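PDB 2HQY: phosphatidylglycerol lysyltransferase C-terminal domain-containing protein from Bacteroides thetaiotaomicron, which is of unknown function but binds coenzyme A and is probably an acyl- or aminoacyl-transferase of the acetyltransferase type. Local coordinates for residues Ala46-Phe54 with Val68-Lys79. Sequence-based numbering, arbitrary orientation.
Sequences AVIDDFLVF and VGNGDLKAVLRK
F51 lays its ring into the bend of G69-D72, where the chain leaves its strand and enters the helix. V76 CG1 sits over one face of the F51 ring, a CH-pi contact 4.0 Å from its centroid and 18° off the normal. Towards the rim of the opposite face lies N70 O, while D72 N meets the ring edge and F51 CZ comes 3.4 Å from G71 N. With CG anti to the carbonyl carbon (chi1 -70°), the ring swings from its strand into this bend. Cut back to an alanine, this position would probably leave a gap between V76 and the G69-D72 backbone, with the bend free to shift. The other branch of V76, CG2, presses tightly on I48 CD1 at 3.5 Å. Beyond it, D49 and K79 approach from opposite directions: K79 NZ reaches D49 OD1 at 2.9 Å on the syn side, 21° out of the carboxylate plane, closing a salt bridge. Water 1 links D49 O to D72 N, and water 2 links D50 O to N70 N, tying the type I' turn I48-F51 to the loop. D72 N-caps the helix, its OD1 accepting from A75 N. L52 and V68 form an antiparallel hydrogen-bonded pair, with L52 N to V68 O at 2.8 Å and V68 N to L52 O at 3.0 Å. Strand 51-58 is flanked by 44-48 and 61-69 in an antiparallel meander; helix 73-87 lies against the side bearing F51 and V53, with P67 beside them, while L52 turns to I15 and F18 of helix 12-19.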
loop_
_atom_site.group_PDB
_atom_site.type_symbol
_atom_site.label_atom_id
_atom_site.label_comp_id
_atom_site.label_asym_id
_atom_site.label_seq_id
_atom_site.Cartn_x
_atom_site.Cartn_y
_atom_site.Cartn_z
ATOM N N ALA A 46 -12.931 -4.678 -9.615
ATOM C CA ALA A 46 -14.100 -4.163 -10.301
ATOM C C ALA A 46 -15.140 -5.259 -10.359
ATOM O O ALA A 46 -14.815 -6.443 -10.329
ATOM C CB ALA A 46 -13.739 -3.680 -11.696
ATOM N N VAL A 47 -16.404 -4.853 -10.362
ATOM C CA VAL A 47 -17.454 -5.729 -10.859
ATOM C C VAL A 47 -17.655 -5.397 -12.365
ATOM O O VAL A 47 -17.910 -4.243 -12.767
ATOM C CB VAL A 47 -18.733 -5.641 -9.990
ATOM C CG1 VAL A 47 -19.808 -6.631 -10.484
ATOM C CG2 VAL A 47 -18.388 -5.905 -8.534
ATOM N N ILE A 48 -17.483 -6.402 -13.213
ATOM C CA ILE A 48 -17.843 -6.258 -14.610
ATOM C C ILE A 48 -18.567 -7.498 -15.116
ATOM O O ILE A 48 -18.111 -8.633 -14.898
ATOM C CB ILE A 48 -16.627 -5.965 -15.503
ATOM C CG1 ILE A 48 -15.495 -6.954 -15.225
ATOM C CG2 ILE A 48 -16.179 -4.498 -15.326
ATOM C CD1 ILE A 48 -14.453 -7.020 -16.326
ATOM N N ASP A 49 -19.681 -7.283 -15.820
ATOM C CA ASP A 49 -20.417 -8.396 -16.422
ATOM C C ASP A 49 -20.884 -9.426 -15.366
ATOM O O ASP A 49 -20.823 -10.627 -15.643
ATOM C CB ASP A 49 -19.514 -9.123 -17.449
ATOM C CG ASP A 49 -19.290 -8.323 -18.762
ATOM O OD1 ASP A 49 -19.820 -7.195 -18.910
ATOM O OD2 ASP A 49 -18.569 -8.844 -19.652
ATOM N N ASP A 50 -21.317 -8.981 -14.177
ATOM C CA ASP A 50 -21.696 -9.895 -13.056
ATOM C C ASP A 50 -20.538 -10.766 -12.452
ATOM O O ASP A 50 -20.775 -11.745 -11.715
ATOM C CB ASP A 50 -22.875 -10.799 -13.443
ATOM C CG ASP A 50 -24.204 -10.024 -13.621
ATOM O OD1 ASP A 50 -24.526 -9.170 -12.763
ATOM O OD2 ASP A 50 -24.939 -10.290 -14.602
ATOM N N PHE A 51 -19.298 -10.426 -12.772
ATOM C CA PHE A 51 -18.160 -11.076 -12.115
ATOM C C PHE A 51 -17.394 -10.073 -11.263
ATOM O O PHE A 51 -17.335 -8.881 -11.591
ATOM C CB PHE A 51 -17.172 -11.604 -13.138
ATOM C CG PHE A 51 -17.651 -12.780 -13.932
ATOM C CD1 PHE A 51 -17.302 -14.075 -13.551
ATOM C CD2 PHE A 51 -18.360 -12.583 -15.121
ATOM C CE1 PHE A 51 -17.679 -15.197 -14.329
ATOM C CE2 PHE A 51 -18.745 -13.670 -15.911
ATOM C CZ PHE A 51 -18.403 -14.990 -15.508
ATOM N N LEU A 52 -16.754 -10.587 -10.219
ATOM C CA LEU A 52 -15.829 -9.816 -9.396
ATOM C C LEU A 52 -14.436 -10.101 -9.945
ATOM O O LEU A 52 -14.024 -11.271 -10.011
ATOM C CB LEU A 52 -15.930 -10.269 -7.942
ATOM C CG LEU A 52 -14.856 -9.753 -6.981
ATOM C CD1 LEU A 52 -14.824 -8.236 -6.963
ATOM C CD2 LEU A 52 -15.094 -10.343 -5.584
ATOM N N VAL A 53 -13.709 -9.061 -10.321
ATOM C CA VAL A 53 -12.349 -9.230 -10.877
ATOM C C VAL A 53 -11.299 -8.405 -10.126
ATOM O O VAL A 53 -11.603 -7.322 -9.668
ATOM C CB VAL A 53 -12.360 -8.895 -12.394
ATOM C CG1 VAL A 53 -13.236 -9.919 -13.153
ATOM C CG2 VAL A 53 -12.922 -7.488 -12.639
ATOM N N PHE A 54 -10.083 -8.935 -9.975
ATOM C CA PHE A 54 -9.009 -8.256 -9.222
ATOM C C PHE A 54 -7.835 -8.061 -10.172
ATOM O O PHE A 54 -7.644 -8.866 -11.098
ATOM C CB PHE A 54 -8.569 -9.059 -8.005
ATOM C CG PHE A 54 -9.620 -9.176 -6.930
ATOM C CD1 PHE A 54 -9.799 -8.153 -6.000
ATOM C CD2 PHE A 54 -10.453 -10.292 -6.873
ATOM C CE1 PHE A 54 -10.791 -8.245 -4.983
ATOM C CE2 PHE A 54 -11.454 -10.401 -5.864
ATOM C CZ PHE A 54 -11.622 -9.373 -4.924
ATOM N N VAL A 68 -14.522 -14.165 -10.361
ATOM C CA VAL A 68 -15.405 -14.833 -9.417
ATOM C C VAL A 68 -16.847 -14.487 -9.779
ATOM O O VAL A 68 -17.231 -13.320 -9.819
ATOM C CB VAL A 68 -15.117 -14.398 -7.954
ATOM C CG1 VAL A 68 -16.037 -15.118 -6.980
ATOM C CG2 VAL A 68 -13.657 -14.693 -7.583
ATOM N N GLY A 69 -17.647 -15.517 -10.014
ATOM C CA GLY A 69 -19.077 -15.325 -10.292
ATOM C C GLY A 69 -19.566 -16.241 -11.382
ATOM O O GLY A 69 -18.891 -17.194 -11.768
ATOM N N ASN A 70 -20.759 -15.941 -11.875
ATOM C CA ASN A 70 -21.369 -16.765 -12.906
ATOM C C ASN A 70 -21.786 -15.843 -14.025
ATOM O O ASN A 70 -22.318 -14.761 -13.795
ATOM C CB ASN A 70 -22.558 -17.523 -12.319
ATOM C CG ASN A 70 -22.134 -18.496 -11.222
ATOM O OD1 ASN A 70 -21.738 -19.634 -11.499
ATOM N ND2 ASN A 70 -22.187 -18.043 -9.975
ATOM N N GLY A 71 -21.514 -16.236 -15.241
ATOM C CA GLY A 71 -21.974 -15.424 -16.339
ATOM C C GLY A 71 -21.211 -15.808 -17.552
ATOM O O GLY A 71 -20.769 -16.958 -17.689
ATOM N N ASP A 72 -21.066 -14.839 -18.449
ATOM C CA ASP A 72 -20.381 -15.083 -19.690
ATOM C C ASP A 72 -18.881 -14.906 -19.452
ATOM O O ASP A 72 -18.341 -13.813 -19.575
ATOM C CB ASP A 72 -20.897 -14.130 -20.757
ATOM C CG ASP A 72 -20.370 -14.449 -22.132
ATOM O OD1 ASP A 72 -19.416 -15.259 -22.257
ATOM O OD2 ASP A 72 -20.930 -13.892 -23.107
ATOM N N LEU A 73 -18.229 -16.005 -19.103
ATOM C CA LEU A 73 -16.797 -15.987 -18.806
ATOM C C LEU A 73 -15.985 -15.505 -19.995
ATOM O O LEU A 73 -15.037 -14.752 -19.819
ATOM C CB LEU A 73 -16.308 -17.371 -18.353
ATOM C CG LEU A 73 -14.837 -17.505 -17.923
ATOM C CD1 LEU A 73 -14.508 -16.595 -16.734
ATOM C CD2 LEU A 73 -14.514 -18.968 -17.591
ATOM N N LYS A 74 -16.352 -15.922 -21.207
ATOM C CA LYS A 74 -15.590 -15.496 -22.387
ATOM C C LYS A 74 -15.655 -13.984 -22.595
ATOM O O LYS A 74 -14.648 -13.357 -22.953
ATOM C CB LYS A 74 -16.021 -16.241 -23.651
ATOM C CG LYS A 74 -14.974 -16.167 -24.732
ATOM N N ALA A 75 -16.826 -13.395 -22.359
ATOM C CA ALA A 75 -16.995 -11.949 -22.505
ATOM C C ALA A 75 -16.135 -11.210 -21.491
ATOM O O ALA A 75 -15.530 -10.185 -21.808
ATOM C CB ALA A 75 -18.446 -11.546 -22.340
ATOM N N VAL A 76 -16.079 -11.719 -20.264
ATOM C CA VAL A 76 -15.355 -10.987 -19.223
ATOM C C VAL A 76 -13.841 -11.084 -19.437
ATOM O O VAL A 76 -13.109 -10.082 -19.272
ATOM C CB VAL A 76 -15.816 -11.401 -17.795
ATOM C CG1 VAL A 76 -15.306 -12.777 -17.418
ATOM C CG2 VAL A 76 -15.383 -10.355 -16.779
ATOM N N LEU A 77 -13.382 -12.267 -19.847
ATOM C CA LEU A 77 -11.981 -12.465 -20.225
ATOM C C LEU A 77 -11.539 -11.567 -21.360
ATOM O O LEU A 77 -10.445 -11.029 -21.322
ATOM C CB LEU A 77 -11.684 -13.927 -20.549
ATOM C CG LEU A 77 -11.759 -14.871 -19.347
ATOM C CD1 LEU A 77 -11.297 -16.255 -19.775
ATOM C CD2 LEU A 77 -10.982 -14.360 -18.123
ATOM N N ARG A 78 -12.395 -11.401 -22.370
ATOM C CA ARG A 78 -12.137 -10.436 -23.440
ATOM C C ARG A 78 -11.891 -9.022 -22.891
ATOM O O ARG A 78 -10.961 -8.342 -23.325
ATOM C CB ARG A 78 -13.293 -10.449 -24.466
ATOM C CG ARG A 78 -13.124 -9.466 -25.625
ATOM C CD ARG A 78 -14.103 -9.778 -26.783
ATOM N N LYS A 79 -12.731 -8.581 -21.959
ATOM C CA LYS A 79 -12.557 -7.272 -21.340
ATOM C C LYS A 79 -11.230 -7.157 -20.560
ATOM O O LYS A 79 -10.551 -6.109 -20.606
ATOM C CB LYS A 79 -13.767 -6.929 -20.464
ATOM C CG LYS A 79 -14.746 -5.986 -21.154
ATOM C CD LYS A 79 -16.015 -5.779 -20.335
ATOM C CE LYS A 79 -17.219 -6.370 -21.057
ATOM N NZ LYS A 79 -18.455 -5.557 -20.822
HETATM O O HOH W 1 -22.079 -12.175 -17.802
HETATM O O HOH W 2 -22.173 -13.708 -10.838
#